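Local coordinates for protein glucokinase (Leishmania braziliensis MHOM/BR/75/M2904, PDB 6EDI) that probably phosphorylates D-glucose with ATP, as a dimeric glucokinase of the actin-like ATPase superfamily captured here in an open conformation, at residues Ser79-Leu84 with Gly128-Leu133; Ile200-Cys205 with Val224-Ile229. One frame throughout, in Å; residues are numbered along the deposited sequence.

Contact 1: residues Ser79-Leu84 with Gly128-Leu133; sequences SDIRQL and GPFNNL
An Asx turn at D80 opens the way into helix 84-98, and the loop that carries it packs on the loop between strands 126-127 and 137-138. At S79 the contact is made mainly by backbone. L133 CA lies 3.3 Å from S79 O, a CA-H...O contact. The methyl CD2 of L133 lies against the same peptide, 3.5 Å from S79 C. D80 CB points away from 128-133, and the carboxylate folds back over its own turn. D80 OD1 takes two donors: the backbone N of R82, from above the carboxylate plane, and R82 NE, 2.9 Å from D80 OD1, on its syn lone pair. The NE bond is nearly straight (175°) and lies in the guanidinium plane. R82 NH2 holds D80 OD2 at 2.8 Å by a more bent, tilted bond. This completes a side-on salt bridge, and K78 adds a second positive partner. The double hold fixes the rotation of the acid and should favour its charged form. I81 is the apolar link. Its CG1 is anti to the backbone N (chi1 -161°), and the side chain crosses that of F130 at about a right angle, while V47 of strand 41-48 packs on it too. Backbone hydrogen bonds between K134 and both S79 and I81 tie the loops together. I81 CG1 lies 3.8 Å from F130 CE1, and I81 CD1 ends 4.1 Å from L133 CD1.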
loop_
_atom_site.group_PDB
_atom_site.type_symbol
_atom_site.label_atom_id
_atom_site.label_comp_id
_atom_site.label_asym_id
_atom_site.label_seq_id
_atom_site.Cartn_x
_atom_site.Cartn_y
_atom_site.Cartn_z
ATOM N N SER A 79 16.092 8.266 -28.521
ATOM C CA SER A 79 16.239 7.604 -27.219
ATOM C C SER A 79 15.960 8.590 -26.087
ATOM O O SER A 79 16.702 8.654 -25.108
ATOM C CB SER A 79 17.641 6.997 -27.070
ATOM O OG SER A 79 17.857 5.960 -28.014
ATOM N N ASP A 80 14.881 9.354 -26.241
ATOM C CA ASP A 80 14.591 10.501 -25.386
ATOM C C ASP A 80 13.091 10.576 -25.100
ATOM O O ASP A 80 12.282 10.662 -26.031
ATOM C CB ASP A 80 15.069 11.788 -26.079
ATOM C CG ASP A 80 14.942 13.032 -25.202
ATOM O OD1 ASP A 80 14.142 13.043 -24.237
ATOM O OD2 ASP A 80 15.637 14.027 -25.497
ATOM N N ILE A 81 12.732 10.577 -23.814
ATOM C CA ILE A 81 11.327 10.543 -23.383
ATOM C C ILE A 81 10.545 11.789 -23.793
ATOM O O ILE A 81 9.318 11.749 -23.920
ATOM C CB ILE A 81 11.208 10.349 -21.842
ATOM C CG1 ILE A 81 9.812 9.860 -21.456
ATOM C CG2 ILE A 81 11.550 11.631 -21.101
ATOM C CD1 ILE A 81 9.505 8.478 -21.978
ATOM N N ARG A 82 11.253 12.899 -23.983
ATOM C CA ARG A 82 10.619 14.163 -24.353
ATOM C C ARG A 82 10.097 14.113 -25.785
ATOM O O ARG A 82 9.309 14.959 -26.197
ATOM C CB ARG A 82 11.601 15.324 -24.169
ATOM C CG ARG A 82 12.003 15.555 -22.710
ATOM C CD ARG A 82 13.261 16.387 -22.574
ATOM N NE ARG A 82 14.447 15.670 -23.038
ATOM C CZ ARG A 82 15.692 16.115 -22.897
ATOM N NH1 ARG A 82 15.919 17.280 -22.307
ATOM N NH2 ARG A 82 16.711 15.399 -23.353
ATOM N N GLN A 83 10.523 13.104 -26.536
ATOM C CA GLN A 83 10.002 12.886 -27.885
ATOM C C GLN A 83 8.504 12.541 -27.880
ATOM O O GLN A 83 7.845 12.625 -28.911
ATOM C CB GLN A 83 10.815 11.816 -28.630
ATOM C CG GLN A 83 10.522 11.737 -30.131
ATOM C CD GLN A 83 11.536 10.905 -30.906
ATOM O OE1 GLN A 83 12.365 10.200 -30.320
ATOM N NE2 GLN A 83 11.480 10.990 -32.234
ATOM N N LEU A 84 7.952 12.184 -26.718
ATOM C CA LEU A 84 6.507 11.976 -26.624
ATOM C C LEU A 84 5.767 13.232 -27.092
ATOM O O LEU A 84 4.722 13.132 -27.721
ATOM C CB LEU A 84 6.072 11.593 -25.198
ATOM C CG LEU A 84 6.620 10.276 -24.636
ATOM C CD1 LEU A 84 5.936 9.913 -23.343
ATOM C CD2 LEU A 84 6.421 9.166 -25.627
ATOM N N GLY A 128 10.763 10.043 -13.723
ATOM C CA GLY A 128 12.142 10.412 -13.440
ATOM C C GLY A 128 13.119 9.797 -14.396
ATOM O O GLY A 128 12.692 9.251 -15.412
ATOM N N PRO A 129 14.430 9.882 -14.084
ATOM C CA PRO A 129 15.411 9.370 -15.043
ATOM C C PRO A 129 15.139 7.921 -15.358
ATOM O O PRO A 129 14.717 7.149 -14.496
ATOM C CB PRO A 129 16.738 9.512 -14.301
ATOM C CG PRO A 129 16.525 10.643 -13.388
ATOM C CD PRO A 129 15.091 10.479 -12.911
ATOM N N PHE A 130 15.337 7.585 -16.622
ATOM C CA PHE A 130 15.243 6.226 -17.094
ATOM C C PHE A 130 16.676 5.789 -17.355
ATOM O O PHE A 130 17.542 6.625 -17.615
ATOM C CB PHE A 130 14.428 6.186 -18.385
ATOM C CG PHE A 130 13.058 6.794 -18.253
ATOM C CD1 PHE A 130 12.871 8.157 -18.426
ATOM C CD2 PHE A 130 11.955 5.999 -17.969
ATOM C CE1 PHE A 130 11.611 8.725 -18.308
ATOM C CE2 PHE A 130 10.689 6.553 -17.857
ATOM C CZ PHE A 130 10.517 7.922 -18.023
ATOM N N ASN A 131 16.945 4.493 -17.269
ATOM C CA ASN A 131 18.314 4.022 -17.454
ATOM C C ASN A 131 18.742 4.008 -18.927
ATOM O O ASN A 131 19.929 4.183 -19.229
ATOM C CB ASN A 131 18.513 2.641 -16.815
ATOM C CG ASN A 131 17.567 1.604 -17.380
ATOM O OD1 ASN A 131 16.407 1.904 -17.664
ATOM N ND2 ASN A 131 18.059 0.377 -17.563
ATOM N N ASN A 132 17.782 3.814 -19.837
ATOM C CA ASN A 132 18.102 3.720 -21.271
ATOM C C ASN A 132 17.494 4.815 -22.176
ATOM O O ASN A 132 17.644 4.789 -23.403
ATOM C CB ASN A 132 17.821 2.306 -21.819
ATOM C CG ASN A 132 16.340 1.958 -21.866
ATOM O OD1 ASN A 132 15.480 2.833 -21.943
ATOM N ND2 ASN A 132 16.039 0.660 -21.840
ATOM N N LEU A 133 16.801 5.767 -21.566
ATOM C CA LEU A 133 16.263 6.901 -22.298
ATOM C C LEU A 133 16.752 8.174 -21.640
ATOM O O LEU A 133 17.088 8.182 -20.450
ATOM C CB LEU A 133 14.729 6.885 -22.312
ATOM C CG LEU A 133 14.022 5.762 -23.064
ATOM C CD1 LEU A 133 12.532 5.798 -22.786
ATOM C CD2 LEU A 133 14.286 5.913 -24.543
#

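Contact 2: residues Ile200-Cys205 with Val224-Ile229; sequences IGRGRC and VSDSYI
Y228, on strand 227-233, the outermost of its mixed sheet within this chain, reaches across to the loop that leads into strand 205-210 and bonds to its backbone. Y228 OH donates to G201 O over a short 2.6 Å. The donor stands above the carbonyl plane, 57° out of it, and off the lone pairs. The same oxygen lies in the plane of the tyrosine ring, at its edge. I200 meets this ring tip to tip, with I200 CD1 3.7 Å from Y228 CE2. Its CG1 sits in the crowded position between the backbone N and the carbonyl carbon (chi1 55°). R202 and D226 add a salt bridge, held by charge alone. D226 OD1 lies over one face of the guanidinium, 3.0 Å from R202 NE, and no N-H points at it. The carboxylate and guanidinium planes stand 77° apart. The hydroxyl of Y221 hydrogen-bonds to the same OD1, and the Y221 ring meets that of Y228 edge-to-face. A turn shapes one segment and a bulge the other. R202 is the centre of an inverse gamma turn, closed by a weak bond from G203 N to G201 O, and D226 and S227 form a G1 beta bulge opposite V222. N123 of the second subunit bonds to R202 O. S225 OG and S227 OG, the latter in the bulge, share a very short hydrogen bond of 2.4 Å.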
loop_
_atom_site.group_PDB
_atom_site.type_symbol
_atom_site.label_atom_id
_atom_site.label_comp_id
_atom_site.label_asym_id
_atom_site.label_seq_id
_atom_site.Cartn_x
_atom_site.Cartn_y
_atom_site.Cartn_z
ATOM N N ILE A 200 -12.772 -8.981 -10.077
ATOM C CA ILE A 200 -11.894 -8.860 -8.906
ATOM C C ILE A 200 -12.768 -8.590 -7.692
ATOM O O ILE A 200 -12.395 -8.886 -6.558
ATOM C CB ILE A 200 -10.842 -7.739 -9.028
ATOM C CG1 ILE A 200 -11.500 -6.387 -9.320
ATOM C CG2 ILE A 200 -9.808 -8.079 -10.101
ATOM C CD1 ILE A 200 -10.561 -5.203 -9.062
ATOM N N GLY A 201 -13.949 -8.034 -7.938
ATOM C CA GLY A 201 -14.892 -7.768 -6.862
ATOM C C GLY A 201 -14.591 -6.496 -6.093
ATOM O O GLY A 201 -13.647 -5.775 -6.417
ATOM N N ARG A 202 -15.412 -6.209 -5.081
ATOM C CA ARG A 202 -15.244 -5.009 -4.259
ATOM C C ARG A 202 -14.311 -5.246 -3.071
ATOM O O ARG A 202 -14.755 -5.448 -1.929
ATOM C CB ARG A 202 -16.596 -4.500 -3.757
ATOM C CG ARG A 202 -17.563 -4.186 -4.876
ATOM C CD ARG A 202 -18.045 -2.753 -4.802
ATOM N NE ARG A 202 -18.796 -2.391 -5.998
ATOM C CZ ARG A 202 -20.099 -2.160 -6.021
ATOM N NH1 ARG A 202 -20.806 -2.223 -4.898
ATOM N NH2 ARG A 202 -20.692 -1.844 -7.164
ATOM N N GLY A 203 -13.014 -5.210 -3.355
ATOM C CA GLY A 203 -11.990 -5.372 -2.343
ATOM C C GLY A 203 -10.633 -5.140 -2.967
ATOM O O GLY A 203 -10.527 -4.860 -4.171
ATOM N N ARG A 204 -9.582 -5.242 -2.167
ATOM C CA ARG A 204 -8.257 -5.008 -2.710
ATOM C C ARG A 204 -7.838 -6.139 -3.613
ATOM O O ARG A 204 -8.134 -7.312 -3.362
ATOM C CB ARG A 204 -7.209 -4.857 -1.608
ATOM C CG ARG A 204 -7.197 -3.499 -0.932
ATOM C CD ARG A 204 -6.261 -3.510 0.266
ATOM N NE ARG A 204 -6.181 -2.195 0.893
ATOM C CZ ARG A 204 -5.533 -1.972 2.024
ATOM N NH1 ARG A 204 -4.913 -2.983 2.615
ATOM N NH2 ARG A 204 -5.487 -0.752 2.546
ATOM N N CYS A 205 -7.114 -5.768 -4.659
ATOM C CA CYS A 205 -6.467 -6.726 -5.533
ATOM C C CYS A 205 -4.958 -6.447 -5.525
ATOM O O CYS A 205 -4.506 -5.372 -5.931
ATOM C CB CYS A 205 -7.041 -6.599 -6.943
ATOM S SG CYS A 205 -6.242 -7.670 -8.121
ATOM N N VAL A 224 -16.182 4.434 0.402
ATOM C CA VAL A 224 -16.865 5.727 0.512
ATOM C C VAL A 224 -17.391 6.188 -0.833
ATOM O O VAL A 224 -18.534 6.628 -0.945
ATOM C CB VAL A 224 -15.928 6.824 1.055
ATOM C CG1 VAL A 224 -16.716 8.087 1.351
ATOM C CG2 VAL A 224 -15.217 6.356 2.305
ATOM N N SER A 225 -16.548 6.055 -1.855
ATOM C CA SER A 225 -16.844 6.545 -3.192
ATOM C C SER A 225 -17.169 5.424 -4.165
ATOM O O SER A 225 -17.409 5.679 -5.350
ATOM C CB SER A 225 -15.656 7.352 -3.732
ATOM O OG SER A 225 -14.476 6.557 -3.831
ATOM N N ASP A 226 -17.164 4.193 -3.662
ATOM C CA ASP A 226 -17.369 2.995 -4.480
ATOM C C ASP A 226 -16.476 3.038 -5.715
ATOM O O ASP A 226 -16.941 2.916 -6.856
ATOM C CB ASP A 226 -18.845 2.837 -4.865
ATOM C CG ASP A 226 -19.122 1.532 -5.575
ATOM O OD1 ASP A 226 -18.437 0.536 -5.263
ATOM O OD2 ASP A 226 -20.009 1.504 -6.453
ATOM N N SER A 227 -15.187 3.258 -5.486
ATOM C CA SER A 227 -14.255 3.408 -6.594
ATOM C C SER A 227 -12.951 2.752 -6.202
ATOM O O SER A 227 -12.763 2.364 -5.039
ATOM C CB SER A 227 -14.014 4.885 -6.900
ATOM O OG SER A 227 -13.552 5.532 -5.737
ATOM N N TYR A 228 -12.049 2.626 -7.165
ATOM C CA TYR A 228 -10.753 2.020 -6.895
ATOM C C TYR A 228 -9.623 3.001 -7.195
ATOM O O TYR A 228 -9.760 3.879 -8.053
ATOM C CB TYR A 228 -10.549 0.803 -7.804
ATOM C CG TYR A 228 -11.562 -0.318 -7.693
ATOM C CD1 TYR A 228 -12.818 -0.229 -8.301
ATOM C CD2 TYR A 228 -11.235 -1.493 -7.050
ATOM C CE1 TYR A 228 -13.733 -1.285 -8.217
ATOM C CE2 TYR A 228 -12.132 -2.554 -6.971
ATOM C CZ TYR A 228 -13.366 -2.447 -7.555
ATOM O OH TYR A 228 -14.236 -3.514 -7.448
ATOM N N ILE A 229 -8.487 2.835 -6.522
ATOM C CA ILE A 229 -7.306 3.599 -6.884
ATOM C C ILE A 229 -6.141 2.631 -6.865
ATOM O O ILE A 229 -6.076 1.748 -6.018
ATOM C CB ILE A 229 -7.060 4.809 -5.934
ATOM C CG1 ILE A 229 -5.823 5.603 -6.366
ATOM C CG2 ILE A 229 -6.975 4.365 -4.454
ATOM C CD1 ILE A 229 -5.751 7.004 -5.758
#

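Contact 1 closes before contact 2 opens along the chain. Their centres are 33 Å apart and their nearest atoms about 19 Å, so they do not touch. Contact 1 joins loops next to two sheets: the mixed one with strands 67-75, 41-48 and 110-117, and the small antiparallel one formed by 121-122, 126-127 and 137-138. Contact 2 belongs to the other mixed sheet, where 205-210, 214-222 and 227-233 lie side by side. Two such sheets fit the two-lobed fold of the actin-like ATPase superfamily. Contact 2 also borders the second subunit, whereas no other chain of the dimer touches the segments of contact 1.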